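Local coordinates for protein periplasmic beta-glucosidase (Pseudomonas aeruginosa, PDB 6R5T) that probably hydrolyses terminal, non-reducing beta-D-glucosyl residues, releasing beta-D-glucose, as a periplasmic glycoside hydrolase of family 3, at residues 178-182 against 222-226; 621-626 against 716-720. The protein carries 1 engineered substitution. All blocks are in the same frame, centred on the assembly; numbering follows the deposited sequence.

The two contacts illustrate how one chain packs differently in two of its domains. Interaction 1 closes before interaction 2 opens; their centres lie 37 Å apart and their nearest atoms about 24 Å apart, so they do not touch. Interaction 1 is buried and polar at its heart, at the ends of two neighbouring barrel strands, and it adjoins the sugar pocket: the side chain of L223 is about 4 Å from a bound glucose and about 7 Å from a bound galactose. Interaction 2 is apolar and belongs to the fibronectin type III-like domain, where the side chain of V716 stays about 12 Å from a bound magnesium ion.

Interaction 1: residues 178-182 against 222-226; sequences FALYG and SLNTI
Two hydrogen bonds fix this pairing of 178-182 with 222-226. S222 N donates to F178 O at 2.8 Å, and the amide of N224 reaches across, its ND2 3.2 Å from A179 O. N224 is held ready for this: with chi1 p (51°), its OD1 accepts from S222 OG at 2.7 Å, S222 also being p, while ND2 gives a second bond to T225 O at 3.0 Å. Register places F178 beside S222 (CA atoms 5.1 Å apart), Y181 beside N224 (6.0 Å) and L180 beside I226 (7.3 Å).

The backbone of 178-182 turns sharply. The peptide between F178 and A179 is cis, A179 is extended, L180 takes a left-handed conformation (phi 76°, psi 13°), and Y181 opens a 3-10 segment. The turn brings Y181 CA to 3.4 Å from N224 OD1 and lays its side chain, chi1 t, along S222 (CB to CB, 4.1 Å); its hydroxyl is hydrogen-bonded by R137. Apolar packing finishes the interface: I226 sends CD1 to 4.3 Å from A179 CB and CG2 to 3.7 Å from L180 CD1, with M200 of helix 197-204 touching both L180 and I226.

F178 also shares a backbone hydrogen bond with M220, so its bond to S222 continues the parallel pairing of strands 172-178 and 218-221. Beyond it both segments leave the barrel strands as loops, one carrying L223 to the bound glucose, an arrangement characteristic of a TIM-barrel glycosidase, whose sugar pocket is built on loops following the barrel strands.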
# COMPACT_ATOMS: atom_id res chain seq x y z
N PHE A 178 10.71 -16.13 -7.01
CA PHE A 178 10.61 -16.62 -5.61
C PHE A 178 11.35 -15.61 -4.75
O PHE A 178 12.60 -15.55 -4.82
CB PHE A 178 11.24 -18.01 -5.57
CG PHE A 178 11.02 -18.74 -4.28
CD1 PHE A 178 9.76 -19.05 -3.86
CD2 PHE A 178 12.10 -19.18 -3.53
CE1 PHE A 178 9.55 -19.78 -2.70
CE2 PHE A 178 11.90 -19.87 -2.34
CZ PHE A 178 10.62 -20.18 -1.92
N ALA A 179 10.66 -14.77 -3.94
CA ALA A 179 9.22 -14.80 -3.72
C ALA A 179 8.72 -13.39 -3.42
O ALA A 179 9.48 -12.55 -2.96
CB ALA A 179 8.88 -15.71 -2.55
N LEU A 180 7.39 -13.24 -3.58
CA LEU A 180 6.59 -12.10 -3.09
C LEU A 180 6.78 -10.85 -3.95
O LEU A 180 6.37 -9.76 -3.53
CB LEU A 180 6.93 -11.75 -1.63
CG LEU A 180 7.03 -12.89 -0.62
CD1 LEU A 180 7.19 -12.32 0.77
CD2 LEU A 180 5.87 -13.85 -0.71
N TYR A 181 7.38 -11.00 -5.12
CA TYR A 181 7.85 -9.87 -5.95
C TYR A 181 6.70 -8.90 -6.28
O TYR A 181 6.92 -7.69 -6.34
CB TYR A 181 8.50 -10.48 -7.17
CG TYR A 181 9.11 -9.55 -8.18
CD1 TYR A 181 9.84 -8.42 -7.85
CD2 TYR A 181 8.98 -9.87 -9.51
CE1 TYR A 181 10.35 -7.59 -8.85
CE2 TYR A 181 9.54 -9.10 -10.50
CZ TYR A 181 10.19 -7.94 -10.18
OH TYR A 181 10.70 -7.17 -11.20
N GLY A 182 5.52 -9.42 -6.46
CA GLY A 182 4.35 -8.60 -6.85
C GLY A 182 3.76 -7.78 -5.72
O GLY A 182 2.78 -7.04 -5.96
N SER A 222 13.82 -13.95 -6.73
CA SER A 222 13.35 -12.57 -7.00
C SER A 222 14.38 -11.51 -6.65
O SER A 222 15.42 -11.77 -6.00
CB SER A 222 12.05 -12.38 -6.29
OG SER A 222 12.25 -12.29 -4.90
N LEU A 223 14.09 -10.28 -7.06
CA LEU A 223 14.99 -9.13 -6.88
C LEU A 223 14.69 -8.32 -5.63
O LEU A 223 15.52 -7.46 -5.31
CB LEU A 223 14.85 -8.24 -8.11
CG LEU A 223 15.45 -8.76 -9.42
CD1 LEU A 223 14.96 -7.87 -10.57
CD2 LEU A 223 16.95 -8.74 -9.36
N ASN A 224 13.56 -8.55 -4.99
CA ASN A 224 13.10 -7.71 -3.86
C ASN A 224 13.62 -8.21 -2.49
O ASN A 224 13.99 -9.41 -2.34
CB ASN A 224 11.58 -7.74 -3.75
CG ASN A 224 11.00 -9.14 -3.73
OD1 ASN A 224 11.01 -9.85 -4.74
ND2 ASN A 224 10.49 -9.57 -2.58
N THR A 225 13.63 -7.30 -1.51
CA THR A 225 13.71 -7.70 -0.09
C THR A 225 12.41 -8.38 0.32
O THR A 225 11.30 -8.02 -0.19
CB THR A 225 14.02 -6.51 0.83
OG1 THR A 225 13.01 -5.51 0.67
CG2 THR A 225 15.37 -5.92 0.56
N ILE A 226 12.52 -9.27 1.28
CA ILE A 226 11.38 -9.88 2.01
C ILE A 226 11.64 -9.55 3.47
O ILE A 226 12.65 -10.04 4.02
CB ILE A 226 11.29 -11.39 1.79
CG1 ILE A 226 11.01 -11.67 0.32
CG2 ILE A 226 10.29 -12.04 2.75
CD1 ILE A 226 11.17 -13.11 -0.04

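Interaction 2: residues 621-626 against 716-720; sequences LSPLRL and VFVGL
Leucines on 621-626 serve as the bumps here, and the valine-rich surface of 716-720 supplies the hollows. The segments run almost antiparallel, 166° apart, with L621 facing G719 (CA atoms 7.5 Å apart), L624 facing V718 (7.0 Å) and L626 facing V716 (8.6 Å). L624, chi1 t and chi2 p, wedges between two valines, both t: its CD1 lies 3.7 Å from V718 CG2, while its CD2 lies 4.1 Å from V716 CG1 and 3.4 Å from V716 O. Such face-to-face packing defines a beta-sandwich, here the fibronectin type III-like domain, with strand 619-626 in one sheet and strand 712-719 in the other. A break in the first strand, spanning S622 to L624, lets L621 and L624 both point across. L621 (mt) settles its CD1 over fully extended G719, 3.7 Å from G719 CA, flanked by V718 CG1 at 4.3 Å and L720 CD2 at 3.9 Å. At the other end, L626 CD2 rests 4.2 Å from V716 CB.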
# COMPACT_ATOMS: atom_id res chain seq x y z
N LEU A 621 -28.80 -19.82 -12.22
CA LEU A 621 -28.36 -20.86 -11.26
C LEU A 621 -29.55 -21.22 -10.39
O LEU A 621 -30.29 -20.33 -9.96
CB LEU A 621 -27.20 -20.39 -10.37
CG LEU A 621 -25.84 -20.24 -11.03
CD1 LEU A 621 -24.86 -19.48 -10.19
CD2 LEU A 621 -25.28 -21.60 -11.33
N SER A 622 -29.75 -22.51 -10.17
CA SER A 622 -30.74 -23.02 -9.22
C SER A 622 -30.21 -22.76 -7.82
O SER A 622 -29.04 -22.38 -7.64
CB SER A 622 -30.99 -24.48 -9.46
OG SER A 622 -29.88 -25.28 -9.08
N PRO A 623 -31.03 -22.97 -6.78
CA PRO A 623 -30.58 -22.73 -5.41
C PRO A 623 -29.42 -23.66 -5.07
O PRO A 623 -29.40 -24.83 -5.48
CB PRO A 623 -31.81 -23.07 -4.57
CG PRO A 623 -32.95 -22.90 -5.52
CD PRO A 623 -32.44 -23.41 -6.84
N LEU A 624 -28.47 -23.13 -4.30
CA LEU A 624 -27.35 -23.93 -3.84
C LEU A 624 -27.83 -24.94 -2.79
O LEU A 624 -28.59 -24.54 -1.89
CB LEU A 624 -26.33 -22.98 -3.21
CG LEU A 624 -25.15 -23.66 -2.54
CD1 LEU A 624 -24.31 -24.46 -3.49
CD2 LEU A 624 -24.31 -22.62 -1.83
N ARG A 625 -27.40 -26.17 -2.94
CA ARG A 625 -27.73 -27.24 -1.97
C ARG A 625 -26.45 -27.94 -1.53
O ARG A 625 -25.65 -28.36 -2.38
CB ARG A 625 -28.77 -28.17 -2.62
CG ARG A 625 -30.10 -27.48 -2.93
CD ARG A 625 -30.92 -27.12 -1.68
NE ARG A 625 -32.23 -26.48 -1.90
CZ ARG A 625 -32.53 -25.18 -1.67
NH1 ARG A 625 -31.60 -24.33 -1.24
NH2 ARG A 625 -33.75 -24.72 -1.89
N LEU A 626 -26.28 -28.14 -0.22
CA LEU A 626 -25.14 -28.90 0.32
C LEU A 626 -25.63 -30.31 0.68
O LEU A 626 -26.79 -30.44 1.10
CB LEU A 626 -24.60 -28.20 1.57
CG LEU A 626 -24.20 -26.75 1.39
CD1 LEU A 626 -23.60 -26.21 2.69
CD2 LEU A 626 -23.22 -26.60 0.24
N VAL A 716 -20.67 -21.37 2.34
CA VAL A 716 -20.37 -21.76 0.95
C VAL A 716 -21.16 -20.83 0.05
O VAL A 716 -22.38 -20.76 0.19
CB VAL A 716 -20.75 -23.24 0.68
CG1 VAL A 716 -20.42 -23.58 -0.75
CG2 VAL A 716 -20.04 -24.18 1.64
N PHE A 717 -20.47 -20.09 -0.81
CA PHE A 717 -21.10 -19.12 -1.74
C PHE A 717 -20.89 -19.62 -3.16
O PHE A 717 -19.80 -20.11 -3.49
CB PHE A 717 -20.46 -17.75 -1.71
CG PHE A 717 -20.45 -17.09 -0.38
CD1 PHE A 717 -19.51 -17.43 0.55
CD2 PHE A 717 -21.36 -16.08 -0.10
CE1 PHE A 717 -19.48 -16.75 1.75
CE2 PHE A 717 -21.35 -15.43 1.12
CZ PHE A 717 -20.42 -15.82 2.06
N VAL A 718 -21.95 -19.59 -3.96
CA VAL A 718 -21.84 -19.88 -5.40
C VAL A 718 -22.44 -18.75 -6.19
O VAL A 718 -23.44 -18.15 -5.75
CB VAL A 718 -22.46 -21.26 -5.74
CG1 VAL A 718 -22.43 -21.48 -7.21
CG2 VAL A 718 -21.69 -22.36 -5.02
N GLY A 719 -21.81 -18.43 -7.30
CA GLY A 719 -22.37 -17.46 -8.25
C GLY A 719 -21.47 -17.32 -9.46
O GLY A 719 -20.48 -18.05 -9.61
N LEU A 720 -21.88 -16.43 -10.36
CA LEU A 720 -21.14 -16.18 -11.62
C LEU A 720 -20.16 -15.01 -11.52
O LEU A 720 -19.49 -14.71 -12.52
CB LEU A 720 -22.18 -15.96 -12.73
CG LEU A 720 -23.17 -17.10 -12.90
CD1 LEU A 720 -24.07 -16.81 -14.09
CD2 LEU A 720 -22.49 -18.46 -13.10